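Local coordinates for UPF0303 protein YBR137W (Saccharomyces cerevisiae, PDB 4CLC) that is a cytoplasmic protein implicated in the GET pathway, where it probably takes part in targeting tail-anchored proteins to membranes, at residues R90-T94 and S122-H128; V59-L65 and A144-G150; A39-T44 and C70-T74; A95-G99 and K117-D121; R47-K51 and R73-Y77. All blocks are in the same frame, centred on the assembly; numbering follows the deposited sequence.

Contact 1: residues R90-T94 and S122-H128; sequences RKKKT and SKEYAFH
A loop can be fixed to a helix by lending its carbonyls to one arginine: Arg90 does this in an HbpS-like, GAF-clan domain. Residues 90-94, in the middle of helix 84-98, run past residues 122-128, extended at Tyr125 and Ala126 (psi near 135°), with the CA atoms of Arg90 and Tyr125 4.6 Å apart. Arg90 (m, t, then chi3 p) sends NH2 to Ser122 O (a very short 2.5 Å) and, weakly, to Tyr125 O (3.1 Å), while Ala126 CB covers one guanidinium face. Ala126 N donates to Arg90 O at 2.9 Å, and Thr94 OG1 to Ala126 O at 2.8 Å. Lys93, extended, lays CD over the Tyr125 ring, 4.1 Å from its centroid (CH-pi), and ends in a salt bridge, NZ to Glu124 OE2 at a very short 2.4 Å. Lys91 NZ hydrogen-bonds Gly129 O and Ile148 O, tying the helix to strand 144-149; Phe119 of a neighbouring subunit makes a cation-pi contact with Arg90, and the loop lies between helix 84-98 and that subunit.

Contact 2: residues V59-L65 and A144-G150; sequences VAIDISL and ACLTISG
Ile61, Ile63, Leu146 and Ile148 form the apolar centre of this antiparallel strand pair, on the sheet face covered by helix 36-53. Leu146 CD1 (chi1 t, chi2 p) lies 4.3 Å from Ile61 CG2 and 4.4 Å from Ile63 CG1; Ile61, Ile63 and Ile148 are all m,t. At one end Val59 CG1 meets Ile148 CG2 at 3.5 Å. The axes of strands 60-64 and 144-149 approach to 4.8 Å, their N-to-C directions 167° apart. Ile61-Ile148 and Ile63-Leu146 are non-hydrogen-bonded pairs; Ala60-Ser149, Asp62-Thr147 and Ser64-Cys145 are hydrogen-bonded. The bond from Ala60 N to Ser149 O measures 2.8 Å. That from Ser64 N to Cys145 O is 3.3 Å. At Gly150 (phi 115°, psi -11°) a CB would jam against the preceding carbonyl O and lie 3.2 Å from Val59 CA. The opposite face, under helix 84-98, is more polar, with Asp62, Ser64 and Thr147 beside Ala60 and Cys145: Ser64 OG donates to Asp62 OD1 at 2.5 Å, and a water is hydrogen-bonded to Asp62 OD1 (3.0 Å), Cys145 O (2.6 Å) and Thr147 OG1 (2.8 Å). In this HbpS-like, GAF-clan sheet, hydrocarbon thus backs a buried carboxylate whose charge Arg73 meets at OD2.

Contact 3: residues A39-T44 and C70-T74; sequences AFDLGT and CLFRT
A glycine lies flat on an aromatic ring here: Gly43 CA sits 3.7 Å from the centroid of Phe72, 14° off the ring normal, in a CH-pi contact. A side chain at this position would clash, since an ideal CB would fall 2.6 Å from Phe72 CD2. The setting is helix-on-sheet packing in an HbpS-like, GAF-clan domain, where helix 36-53 covers strand 70-75, outermost within this chain; the short segments approach to 8.0 Å at -22°, their chain directions nearly parallel. Leu71 and Phe72 both face Ile63 in a classic beta bulge, marked by the helical psi of Leu71 (-36°), and this turns both of their CA-to-CB bonds toward the helix. Phe72 (chi1 t, chi2 87°) has the most surface covered, its CZ 3.5 Å from Gly43 C; Phe40 CD1 lies at the edge of the Phe72 ring, 4.0 Å from CE1. Phe40, chi1 also t, makes a cation-pi contact with Arg47 of a neighbouring subunit, so the contact borders an interface. At the start of the helical segment, Ala39 CB meets Leu71 CB at 3.9 Å.

Contact 4: residues A95-G99 and K117-D121; sequences ALRFG and KFFVD
Ala95 opens the segment on the last turn of helix 84-98 in this HbpS-like, GAF-clan domain, and its carbonyl O accepts a hydrogen bond from Gly99 N at 3.1 Å. The helix end meets residues 117-121 mainly through side chains: the nearest CA atoms, those of Phe98 and Phe118, are 9.6 Å apart, and the contact buries just 173 Å². Leu96 turns instead to the sheet, touching Leu133 and Cys145. Arg97, extended with every chi near 180°, reaches across so that Val120 CG1 lies over one face of its guanidinium, 3.5 Å from NH1; the same group hydrogen-bonds Tyr125 OH and forms a salt bridge with an acidic side chain of a neighbouring subunit. Phe98 (chi1 m) points its CZ at the loop, 3.8 Å from Phe118 CB, and the two rings meet obliquely, centroids 5.3 Å apart and planes at 61°. Gly99 has positive phi (80°). So does Phe119 (59°), just past helix 114-117, a turn that lets both Phe118 and Val120 point their CA-to-CB bonds toward the helix end. The result is a small, largely apolar contact to which Arg97 adds its guanidinium; Val120 CG1 lies at the edge of the Phe98 ring, 4.0 Å from its CZ.

Contact 5: residues R47-K51 and R73-Y77; sequences RNAVK and RTVTY
Arg73 begins the second segment out of reach of the helix, its side chain bound by salt bridges to Asp62 and Asp85. Thr74, in extended conformation (phi -156°, psi 166°) with chi1 t, points its CA-to-CB bond toward residues 47-51, and its OG1 accepts a weak hydrogen bond from Arg47 NE at 3.3 Å, with an angle of 130° at the hydrogen. Arg47, on the helical segment 47-51, is straight to chi3, all t, before chi4 turns to -87°; the end of the side chain approaches the strand, while NH2 is hydrogen-bonded to Gln37 of a neighbouring subunit. Val75 points its CA-to-CB bond away from the helix, yet its carbonyl O comes within 4.0 Å of Arg47 NE. Here the strand ends, and the contact continues the packing of helix 36-53 on strand 70-75, outermost within this chain of the GAF-clan, HbpS-like domain, next to a subunit interface. Thr76, the residue with the most surface covered, has left strand geometry (psi -12°) and adopts chi1 p; its CA is 6.3 Å from that of Arg47. Its CG2 packs against Val50 CG1 at 3.7 Å and more loosely against Arg47 CG at 4.4 Å, while its OG1 bonds Lys57 O. Lys51 CD lies 3.2 Å from Thr76 O. Tyr77, extended again, sets its ring against Tyr36 of a neighbouring subunit.

From the N terminus, helix 36-53 comes first and meets strand 70-75 twice: contact 3 with its earlier turns and contact 5 with its later ones, the two sharing Arg73 and Thr74. Between them in sequence comes strand 60-64, whose pairing with 144-149 in contact 2 crosses both, because it opens inside their loops and closes far downstream. Contacts 3 and 5 are in series with contacts 1 and 4, whose segments lie on helix 84-98 and the loop after helix 114-117. Contact 4 nests inside contact 1, and both inside the long loop closed by contact 2. Lys91 to Ile148 O and Asp62 to Arg73 join these groups through the central strands, while contacts 4 and 5 lie on opposite sides of the chain's centre.

Contact 1: residues R90-T94 and S122-H128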
# COMPACT_ATOMS: atom_id res chain seq x y z
N ARG D 90 -14.29 -11.22 10.29
CA ARG D 90 -14.65 -9.97 10.94
C ARG D 90 -15.20 -10.16 12.37
O ARG D 90 -14.87 -9.36 13.27
CB ARG D 90 -15.64 -9.23 10.07
CG ARG D 90 -15.09 -8.89 8.72
CD ARG D 90 -16.06 -8.13 7.88
NE ARG D 90 -16.54 -6.94 8.58
CZ ARG D 90 -17.80 -6.75 8.98
NH1 ARG D 90 -18.73 -7.66 8.73
NH2 ARG D 90 -18.12 -5.65 9.62
N LYS D 91 -16.00 -11.19 12.62
CA LYS D 91 -16.49 -11.40 13.98
C LYS D 91 -15.35 -11.80 14.90
O LYS D 91 -15.16 -11.22 15.98
CB LYS D 91 -17.59 -12.45 14.02
CG LYS D 91 -18.86 -12.06 13.31
CD LYS D 91 -19.97 -13.04 13.60
CE LYS D 91 -21.14 -12.87 12.64
NZ LYS D 91 -22.20 -13.90 12.90
N LYS D 92 -14.59 -12.81 14.46
CA LYS D 92 -13.46 -13.37 15.19
C LYS D 92 -12.48 -12.27 15.56
O LYS D 92 -11.98 -12.22 16.68
CB LYS D 92 -12.76 -14.45 14.35
CG LYS D 92 -11.57 -15.10 15.02
CD LYS D 92 -10.94 -16.19 14.19
CE LYS D 92 -10.50 -15.69 12.85
NZ LYS D 92 -11.19 -16.47 11.79
N LYS D 93 -12.22 -11.39 14.60
CA LYS D 93 -11.26 -10.33 14.81
C LYS D 93 -11.69 -9.45 15.98
O LYS D 93 -10.92 -9.24 16.92
CB LYS D 93 -11.06 -9.50 13.53
CG LYS D 93 -9.80 -8.66 13.61
CD LYS D 93 -9.39 -8.02 12.31
CE LYS D 93 -8.02 -7.35 12.45
NZ LYS D 93 -7.30 -7.18 11.14
N THR D 94 -12.93 -8.96 15.92
CA THR D 94 -13.49 -8.17 17.02
C THR D 94 -13.35 -8.92 18.35
O THR D 94 -12.74 -8.40 19.28
CB THR D 94 -14.97 -7.84 16.80
OG1 THR D 94 -15.14 -7.03 15.63
CG2 THR D 94 -15.49 -7.12 18.00
N SER D 122 -14.37 -1.62 10.65
CA SER D 122 -15.70 -2.23 10.44
C SER D 122 -15.83 -2.89 9.06
O SER D 122 -16.66 -3.79 8.92
CB SER D 122 -16.86 -1.20 10.63
OG SER D 122 -17.33 -0.63 9.41
N LYS D 123 -14.99 -2.54 8.09
CA LYS D 123 -14.87 -3.42 6.93
C LYS D 123 -14.06 -4.62 7.40
O LYS D 123 -14.06 -5.67 6.78
CB LYS D 123 -14.20 -2.75 5.72
CG LYS D 123 -15.18 -2.06 4.74
CD LYS D 123 -15.58 -0.69 5.28
CE LYS D 123 -17.01 -0.31 4.88
NZ LYS D 123 -17.45 0.98 5.53
N GLU D 124 -13.45 -4.42 8.56
CA GLU D 124 -12.43 -5.24 9.18
C GLU D 124 -12.98 -5.93 10.44
O GLU D 124 -12.81 -7.13 10.62
CB GLU D 124 -11.19 -4.38 9.52
CG GLU D 124 -9.94 -5.17 9.93
CD GLU D 124 -8.68 -4.30 10.14
OE1 GLU D 124 -8.76 -3.06 10.04
OE2 GLU D 124 -7.61 -4.89 10.42
N TYR D 125 -13.52 -5.15 11.37
CA TYR D 125 -14.18 -5.72 12.54
C TYR D 125 -15.72 -5.76 12.43
O TYR D 125 -16.33 -4.79 12.03
CB TYR D 125 -13.80 -4.94 13.79
CG TYR D 125 -12.32 -4.91 14.10
CD1 TYR D 125 -11.48 -3.97 13.51
CD2 TYR D 125 -11.78 -5.81 15.01
CE1 TYR D 125 -10.14 -3.93 13.80
CE2 TYR D 125 -10.44 -5.77 15.30
CZ TYR D 125 -9.62 -4.83 14.70
OH TYR D 125 -8.28 -4.79 15.01
N ALA D 126 -16.33 -6.88 12.78
CA ALA D 126 -17.79 -6.97 12.73
C ALA D 126 -18.35 -6.93 14.14
O ALA D 126 -17.79 -7.51 15.07
CB ALA D 126 -18.24 -8.23 12.04
N PHE D 127 -19.42 -6.17 14.31
CA PHE D 127 -20.03 -6.08 15.61
C PHE D 127 -21.36 -6.84 15.80
O PHE D 127 -21.95 -6.77 16.89
CB PHE D 127 -20.11 -4.61 15.98
CG PHE D 127 -18.77 -4.05 16.31
CD1 PHE D 127 -17.94 -3.56 15.31
CD2 PHE D 127 -18.28 -4.11 17.62
CE1 PHE D 127 -16.67 -3.09 15.61
CE2 PHE D 127 -17.02 -3.64 17.93
CZ PHE D 127 -16.22 -3.14 16.92
N HIS D 128 -21.82 -7.56 14.76
CA HIS D 128 -22.87 -8.58 14.91
C HIS D 128 -22.38 -9.76 15.73
O HIS D 128 -21.17 -9.96 15.87
CB HIS D 128 -23.34 -9.09 13.56
CG HIS D 128 -24.04 -8.07 12.73
ND1 HIS D 128 -23.71 -6.73 12.78
CD2 HIS D 128 -25.00 -8.19 11.78
CE1 HIS D 128 -24.46 -6.07 11.91
NE2 HIS D 128 -25.25 -6.93 11.30

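Contact 2: residues V59-L65 and A144-G150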
# COMPACT_ATOMS: atom_id res chain seq x y z
N VAL D 59 -24.95 -22.62 7.49
CA VAL D 59 -24.26 -21.95 8.57
C VAL D 59 -22.79 -22.32 8.55
O VAL D 59 -22.45 -23.47 8.27
CB VAL D 59 -24.90 -22.28 9.92
CG1 VAL D 59 -24.02 -21.87 11.06
CG2 VAL D 59 -26.22 -21.59 10.03
N ALA D 60 -21.93 -21.34 8.80
CA ALA D 60 -20.49 -21.56 8.80
C ALA D 60 -20.01 -21.60 10.24
O ALA D 60 -20.44 -20.81 11.06
CB ALA D 60 -19.79 -20.48 8.00
N ILE D 61 -19.12 -22.54 10.54
CA ILE D 61 -18.62 -22.74 11.88
C ILE D 61 -17.09 -22.73 11.90
O ILE D 61 -16.48 -23.49 11.17
CB ILE D 61 -19.13 -24.07 12.46
CG1 ILE D 61 -20.66 -24.07 12.51
CG2 ILE D 61 -18.55 -24.32 13.83
CD1 ILE D 61 -21.24 -25.43 12.77
N ASP D 62 -16.48 -21.87 12.72
CA ASP D 62 -15.02 -21.82 12.79
C ASP D 62 -14.46 -22.06 14.21
O ASP D 62 -15.06 -21.67 15.21
CB ASP D 62 -14.53 -20.47 12.26
CG ASP D 62 -13.00 -20.41 12.11
OD1 ASP D 62 -12.31 -20.03 13.08
OD2 ASP D 62 -12.49 -20.74 11.00
N ILE D 63 -13.31 -22.72 14.29
CA ILE D 63 -12.56 -22.70 15.53
C ILE D 63 -11.13 -22.35 15.18
O ILE D 63 -10.49 -23.07 14.42
CB ILE D 63 -12.60 -24.05 16.28
CG1 ILE D 63 -14.05 -24.42 16.62
CG2 ILE D 63 -11.75 -24.01 17.55
CD1 ILE D 63 -14.19 -25.77 17.28
N SER D 64 -10.65 -21.22 15.69
CA SER D 64 -9.30 -20.77 15.40
C SER D 64 -8.58 -20.40 16.67
O SER D 64 -9.19 -20.14 17.70
CB SER D 64 -9.32 -19.59 14.44
OG SER D 64 -9.85 -19.94 13.17
N LEU D 65 -7.26 -20.38 16.62
CA LEU D 65 -6.48 -19.92 17.75
C LEU D 65 -6.42 -18.42 17.65
O LEU D 65 -6.75 -17.86 16.60
CB LEU D 65 -5.10 -20.54 17.74
CG LEU D 65 -5.02 -22.04 17.89
CD1 LEU D 65 -3.57 -22.47 17.97
CD2 LEU D 65 -5.77 -22.45 19.13
N ALA D 144 -9.11 -20.11 22.47
CA ALA D 144 -9.43 -19.99 21.07
C ALA D 144 -10.67 -19.13 20.92
O ALA D 144 -11.09 -18.48 21.86
CB ALA D 144 -9.65 -21.36 20.46
N CYS D 145 -11.24 -19.11 19.73
CA CYS D 145 -12.47 -18.40 19.50
C CYS D 145 -13.36 -19.28 18.62
O CYS D 145 -12.92 -19.85 17.61
CB CYS D 145 -12.18 -17.03 18.87
SG CYS D 145 -13.63 -16.06 18.37
N LEU D 146 -14.62 -19.41 19.02
CA LEU D 146 -15.62 -20.13 18.25
C LEU D 146 -16.48 -19.11 17.52
O LEU D 146 -16.95 -18.17 18.13
CB LEU D 146 -16.45 -21.01 19.17
CG LEU D 146 -17.86 -21.43 18.77
CD1 LEU D 146 -17.80 -22.23 17.50
CD2 LEU D 146 -18.42 -22.26 19.87
N THR D 147 -16.67 -19.29 16.22
CA THR D 147 -17.40 -18.31 15.44
C THR D 147 -18.41 -18.96 14.51
O THR D 147 -18.06 -19.82 13.70
CB THR D 147 -16.47 -17.45 14.58
OG1 THR D 147 -15.51 -16.79 15.40
CG2 THR D 147 -17.28 -16.43 13.83
N ILE D 148 -19.66 -18.54 14.64
CA ILE D 148 -20.74 -19.10 13.85
C ILE D 148 -21.28 -17.99 12.98
O ILE D 148 -21.23 -16.81 13.36
CB ILE D 148 -21.83 -19.69 14.75
CG1 ILE D 148 -21.23 -20.81 15.61
CG2 ILE D 148 -22.98 -20.22 13.95
CD1 ILE D 148 -22.20 -21.45 16.55
N SER D 149 -21.76 -18.34 11.80
CA SER D 149 -22.27 -17.36 10.88
C SER D 149 -23.37 -17.93 10.01
O SER D 149 -23.28 -19.06 9.57
CB SER D 149 -21.14 -16.83 9.99
OG SER D 149 -21.61 -16.56 8.67
N GLY D 150 -24.37 -17.11 9.69
CA GLY D 150 -25.45 -17.50 8.80
C GLY D 150 -26.85 -17.58 9.39
O GLY D 150 -27.83 -17.67 8.65
O HOH W 1 -13.41 -18.59 15.44

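Contact 3: residues A39-T44 and C70-T74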
# COMPACT_ATOMS: atom_id res chain seq x y z
N ALA D 39 -10.93 -29.82 19.57
CA ALA D 39 -11.37 -28.93 18.52
C ALA D 39 -12.32 -29.66 17.59
O ALA D 39 -13.40 -29.16 17.29
CB ALA D 39 -10.18 -28.38 17.74
N PHE D 40 -11.93 -30.84 17.14
CA PHE D 40 -12.70 -31.53 16.12
C PHE D 40 -14.02 -32.03 16.71
O PHE D 40 -15.07 -31.99 16.07
CB PHE D 40 -11.90 -32.68 15.52
CG PHE D 40 -12.64 -33.41 14.44
CD1 PHE D 40 -12.80 -32.84 13.19
CD2 PHE D 40 -13.21 -34.66 14.68
CE1 PHE D 40 -13.48 -33.49 12.18
CE2 PHE D 40 -13.90 -35.31 13.69
CZ PHE D 40 -14.03 -34.73 12.43
N ASP D 41 -13.94 -32.52 17.95
CA ASP D 41 -15.12 -32.97 18.63
C ASP D 41 -16.07 -31.79 18.78
O ASP D 41 -17.22 -31.86 18.34
CB ASP D 41 -14.78 -33.60 19.98
CG ASP D 41 -14.02 -34.91 19.82
OD1 ASP D 41 -14.18 -35.55 18.75
OD2 ASP D 41 -13.26 -35.29 20.75
N LEU D 42 -15.57 -30.69 19.34
CA LEU D 42 -16.40 -29.51 19.55
C LEU D 42 -17.04 -29.00 18.26
O LEU D 42 -18.21 -28.65 18.25
CB LEU D 42 -15.60 -28.39 20.21
CG LEU D 42 -16.37 -27.06 20.21
CD1 LEU D 42 -17.57 -27.17 21.12
CD2 LEU D 42 -15.47 -25.93 20.63
N GLY D 43 -16.27 -28.95 17.19
CA GLY D 43 -16.78 -28.46 15.93
C GLY D 43 -17.89 -29.32 15.33
O GLY D 43 -18.83 -28.79 14.73
N THR D 44 -17.78 -30.64 15.45
CA THR D 44 -18.77 -31.51 14.82
C THR D 44 -20.01 -31.54 15.70
O THR D 44 -21.14 -31.60 15.21
CB THR D 44 -18.23 -32.95 14.55
OG1 THR D 44 -17.66 -33.51 15.73
CG2 THR D 44 -17.18 -32.93 13.47
N CYS D 70 -6.32 -21.95 11.94
CA CYS D 70 -7.63 -22.57 11.89
C CYS D 70 -7.54 -24.05 12.24
O CYS D 70 -6.83 -24.78 11.58
CB CYS D 70 -8.24 -22.37 10.51
SG CYS D 70 -9.88 -23.04 10.31
N LEU D 71 -8.19 -24.46 13.32
CA LEU D 71 -8.29 -25.87 13.68
C LEU D 71 -9.45 -26.58 12.97
O LEU D 71 -9.36 -27.75 12.61
CB LEU D 71 -8.40 -26.02 15.19
CG LEU D 71 -7.33 -25.25 15.96
CD1 LEU D 71 -7.51 -25.36 17.45
CD2 LEU D 71 -5.94 -25.73 15.59
N PHE D 72 -10.56 -25.85 12.80
CA PHE D 72 -11.82 -26.43 12.32
C PHE D 72 -12.61 -25.48 11.49
O PHE D 72 -12.75 -24.32 11.84
CB PHE D 72 -12.71 -26.87 13.49
CG PHE D 72 -13.94 -27.60 13.05
CD1 PHE D 72 -13.92 -28.96 12.84
CD2 PHE D 72 -15.13 -26.92 12.84
CE1 PHE D 72 -15.05 -29.64 12.42
CE2 PHE D 72 -16.27 -27.60 12.43
CZ PHE D 72 -16.22 -28.96 12.22
N ARG D 73 -13.19 -25.98 10.41
CA ARG D 73 -14.15 -25.19 9.66
C ARG D 73 -15.13 -26.12 8.97
O ARG D 73 -14.75 -27.21 8.54
CB ARG D 73 -13.43 -24.30 8.64
CG ARG D 73 -14.36 -23.48 7.80
CD ARG D 73 -14.94 -22.31 8.58
NE ARG D 73 -13.91 -21.34 8.97
CZ ARG D 73 -13.42 -20.41 8.16
NH1 ARG D 73 -13.86 -20.32 6.92
NH2 ARG D 73 -12.50 -19.57 8.61
N THR D 74 -16.39 -25.72 8.90
CA THR D 74 -17.38 -26.49 8.17
C THR D 74 -18.54 -25.63 7.72
O THR D 74 -18.70 -24.50 8.15
CB THR D 74 -17.94 -27.68 8.98
OG1 THR D 74 -18.73 -28.50 8.12
CG2 THR D 74 -18.81 -27.21 10.11

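Contact 4: residues A95-G99 and K117-D121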
# COMPACT_ATOMS: atom_id res chain seq x y z
N ALA D 95 -13.88 -10.14 18.41
CA ALA D 95 -13.83 -10.93 19.65
C ALA D 95 -12.44 -11.10 20.25
O ALA D 95 -12.28 -10.92 21.45
CB ALA D 95 -14.44 -12.28 19.41
N LEU D 96 -11.43 -11.45 19.44
CA LEU D 96 -10.09 -11.72 19.97
C LEU D 96 -9.41 -10.44 20.45
O LEU D 96 -8.61 -10.44 21.40
CB LEU D 96 -9.21 -12.42 18.93
CG LEU D 96 -9.48 -13.91 18.69
CD1 LEU D 96 -8.92 -14.36 17.34
CD2 LEU D 96 -8.95 -14.78 19.83
N ARG D 97 -9.75 -9.34 19.79
CA ARG D 97 -9.16 -8.07 20.14
C ARG D 97 -9.72 -7.51 21.44
O ARG D 97 -8.97 -7.02 22.31
CB ARG D 97 -9.39 -7.05 19.03
CG ARG D 97 -8.99 -5.66 19.43
CD ARG D 97 -9.04 -4.70 18.27
NE ARG D 97 -8.72 -3.34 18.72
CZ ARG D 97 -8.44 -2.34 17.90
NH1 ARG D 97 -8.44 -2.53 16.58
NH2 ARG D 97 -8.16 -1.14 18.39
N PHE D 98 -11.05 -7.54 21.56
CA PHE D 98 -11.69 -6.83 22.65
C PHE D 98 -11.92 -7.67 23.91
O PHE D 98 -12.18 -7.11 24.98
CB PHE D 98 -12.99 -6.23 22.15
CG PHE D 98 -12.79 -5.10 21.17
CD1 PHE D 98 -12.45 -3.83 21.62
CD2 PHE D 98 -12.94 -5.30 19.81
CE1 PHE D 98 -12.26 -2.79 20.71
CE2 PHE D 98 -12.76 -4.28 18.91
CZ PHE D 98 -12.42 -3.01 19.36
N GLY D 99 -11.77 -8.98 23.79
CA GLY D 99 -11.95 -9.88 24.91
C GLY D 99 -13.39 -10.23 25.29
O GLY D 99 -13.63 -10.74 26.38
N LYS D 117 -16.98 4.64 18.04
CA LYS D 117 -16.82 4.22 19.44
C LYS D 117 -15.51 3.50 19.77
O LYS D 117 -14.92 3.74 20.82
CB LYS D 117 -18.02 3.35 19.86
CG LYS D 117 -18.06 3.04 21.36
CD LYS D 117 -19.36 3.51 21.98
CE LYS D 117 -19.41 3.37 23.53
NZ LYS D 117 -18.13 3.04 24.26
N PHE D 118 -15.09 2.56 18.93
CA PHE D 118 -13.87 1.81 19.21
C PHE D 118 -12.64 2.19 18.37
O PHE D 118 -11.53 1.69 18.63
CB PHE D 118 -14.17 0.33 19.09
CG PHE D 118 -15.34 -0.08 19.89
CD1 PHE D 118 -15.26 -0.13 21.27
CD2 PHE D 118 -16.55 -0.34 19.27
CE1 PHE D 118 -16.36 -0.48 22.03
CE2 PHE D 118 -17.65 -0.69 20.02
CZ PHE D 118 -17.56 -0.76 21.39
N PHE D 119 -12.87 3.08 17.40
CA PHE D 119 -11.87 3.53 16.44
C PHE D 119 -11.27 2.40 15.62
O PHE D 119 -10.05 2.16 15.66
CB PHE D 119 -10.77 4.29 17.19
CG PHE D 119 -11.32 5.42 18.00
CD1 PHE D 119 -11.59 6.65 17.40
CD2 PHE D 119 -11.63 5.24 19.34
CE1 PHE D 119 -12.13 7.67 18.13
CE2 PHE D 119 -12.16 6.27 20.08
CZ PHE D 119 -12.41 7.48 19.48
N VAL D 120 -12.16 1.74 14.86
CA VAL D 120 -11.87 0.55 14.06
C VAL D 120 -12.62 0.59 12.73
O VAL D 120 -13.67 1.23 12.63
CB VAL D 120 -12.25 -0.73 14.80
CG1 VAL D 120 -11.44 -0.91 16.05
CG2 VAL D 120 -13.71 -0.70 15.16
N ASP D 121 -12.09 -0.10 11.72
CA ASP D 121 -12.56 -0.02 10.33
C ASP D 121 -13.98 -0.51 10.06
O ASP D 121 -14.69 0.08 9.24
CB ASP D 121 -11.62 -0.82 9.45
CG ASP D 121 -11.72 -0.47 7.99
OD1 ASP D 121 -12.84 -0.27 7.48
OD2 ASP D 121 -10.65 -0.41 7.35

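Contact 5: residues R47-K51 and R73-Y77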
# COMPACT_ATOMS: atom_id res chain seq x y z
N ARG D 47 -21.82 -28.74 14.79
CA ARG D 47 -22.28 -28.89 13.43
C ARG D 47 -23.57 -29.67 13.48
O ARG D 47 -24.54 -29.35 12.78
CB ARG D 47 -21.25 -29.59 12.54
CG ARG D 47 -21.69 -29.67 11.06
CD ARG D 47 -20.69 -30.44 10.22
NE ARG D 47 -21.15 -30.57 8.85
CZ ARG D 47 -21.94 -31.55 8.43
NH1 ARG D 47 -22.35 -32.45 9.31
NH2 ARG D 47 -22.32 -31.62 7.17
N ASN D 48 -23.59 -30.70 14.32
CA ASN D 48 -24.78 -31.50 14.52
C ASN D 48 -25.88 -30.59 15.07
O ASN D 48 -26.97 -30.48 14.49
CB ASN D 48 -24.50 -32.67 15.47
CG ASN D 48 -25.77 -33.23 16.09
OD1 ASN D 48 -25.96 -33.15 17.31
ND2 ASN D 48 -26.62 -33.83 15.26
N ALA D 49 -25.56 -29.92 16.18
CA ALA D 49 -26.47 -28.99 16.84
C ALA D 49 -27.13 -28.00 15.87
O ALA D 49 -28.35 -27.98 15.76
CB ALA D 49 -25.77 -28.27 17.92
N VAL D 50 -26.34 -27.19 15.18
CA VAL D 50 -26.91 -26.25 14.23
C VAL D 50 -27.80 -26.98 13.22
O VAL D 50 -28.81 -26.44 12.77
CB VAL D 50 -25.81 -25.42 13.46
CG1 VAL D 50 -26.39 -24.68 12.28
CG2 VAL D 50 -25.18 -24.41 14.39
N LYS D 51 -27.45 -28.20 12.86
CA LYS D 51 -28.26 -28.80 11.81
C LYS D 51 -29.54 -29.45 12.35
O LYS D 51 -30.53 -29.56 11.62
CB LYS D 51 -27.45 -29.78 10.96
CG LYS D 51 -27.57 -29.38 9.46
CD LYS D 51 -27.32 -30.52 8.48
CE LYS D 51 -26.11 -31.32 8.85
NZ LYS D 51 -26.16 -32.62 8.13
N ARG D 73 -13.19 -25.98 10.41
CA ARG D 73 -14.15 -25.19 9.66
C ARG D 73 -15.13 -26.12 8.97
O ARG D 73 -14.75 -27.21 8.54
CB ARG D 73 -13.43 -24.30 8.64
CG ARG D 73 -14.36 -23.48 7.80
CD ARG D 73 -14.94 -22.31 8.58
NE ARG D 73 -13.91 -21.34 8.97
CZ ARG D 73 -13.42 -20.41 8.16
NH1 ARG D 73 -13.86 -20.32 6.92
NH2 ARG D 73 -12.50 -19.57 8.61
N THR D 74 -16.39 -25.72 8.90
CA THR D 74 -17.38 -26.49 8.17
C THR D 74 -18.54 -25.63 7.72
O THR D 74 -18.70 -24.50 8.15
CB THR D 74 -17.94 -27.68 8.98
OG1 THR D 74 -18.73 -28.50 8.12
CG2 THR D 74 -18.81 -27.21 10.11
N VAL D 75 -19.32 -26.17 6.83
CA VAL D 75 -20.45 -25.48 6.27
C VAL D 75 -21.64 -26.43 6.52
O VAL D 75 -21.54 -27.62 6.22
CB VAL D 75 -20.17 -25.15 4.78
CG1 VAL D 75 -21.32 -25.51 3.87
CG2 VAL D 75 -19.76 -23.71 4.63
N THR D 76 -22.73 -25.94 7.12
CA THR D 76 -23.77 -26.85 7.67
C THR D 76 -24.80 -27.34 6.67
O THR D 76 -25.56 -28.27 6.96
CB THR D 76 -24.59 -26.22 8.82
OG1 THR D 76 -25.26 -25.04 8.35
CG2 THR D 76 -23.71 -25.87 10.00
N TYR D 77 -24.82 -26.72 5.50
CA TYR D 77 -25.85 -27.00 4.52
C TYR D 77 -25.52 -26.22 3.26
O TYR D 77 -24.70 -25.31 3.29
CB TYR D 77 -27.22 -26.60 5.06
CG TYR D 77 -28.41 -27.20 4.36
CD1 TYR D 77 -28.85 -28.47 4.67
CD2 TYR D 77 -29.11 -26.48 3.40
CE1 TYR D 77 -29.94 -29.02 4.06
CE2 TYR D 77 -30.21 -27.03 2.78
CZ TYR D 77 -30.62 -28.31 3.12
OH TYR D 77 -31.71 -28.88 2.52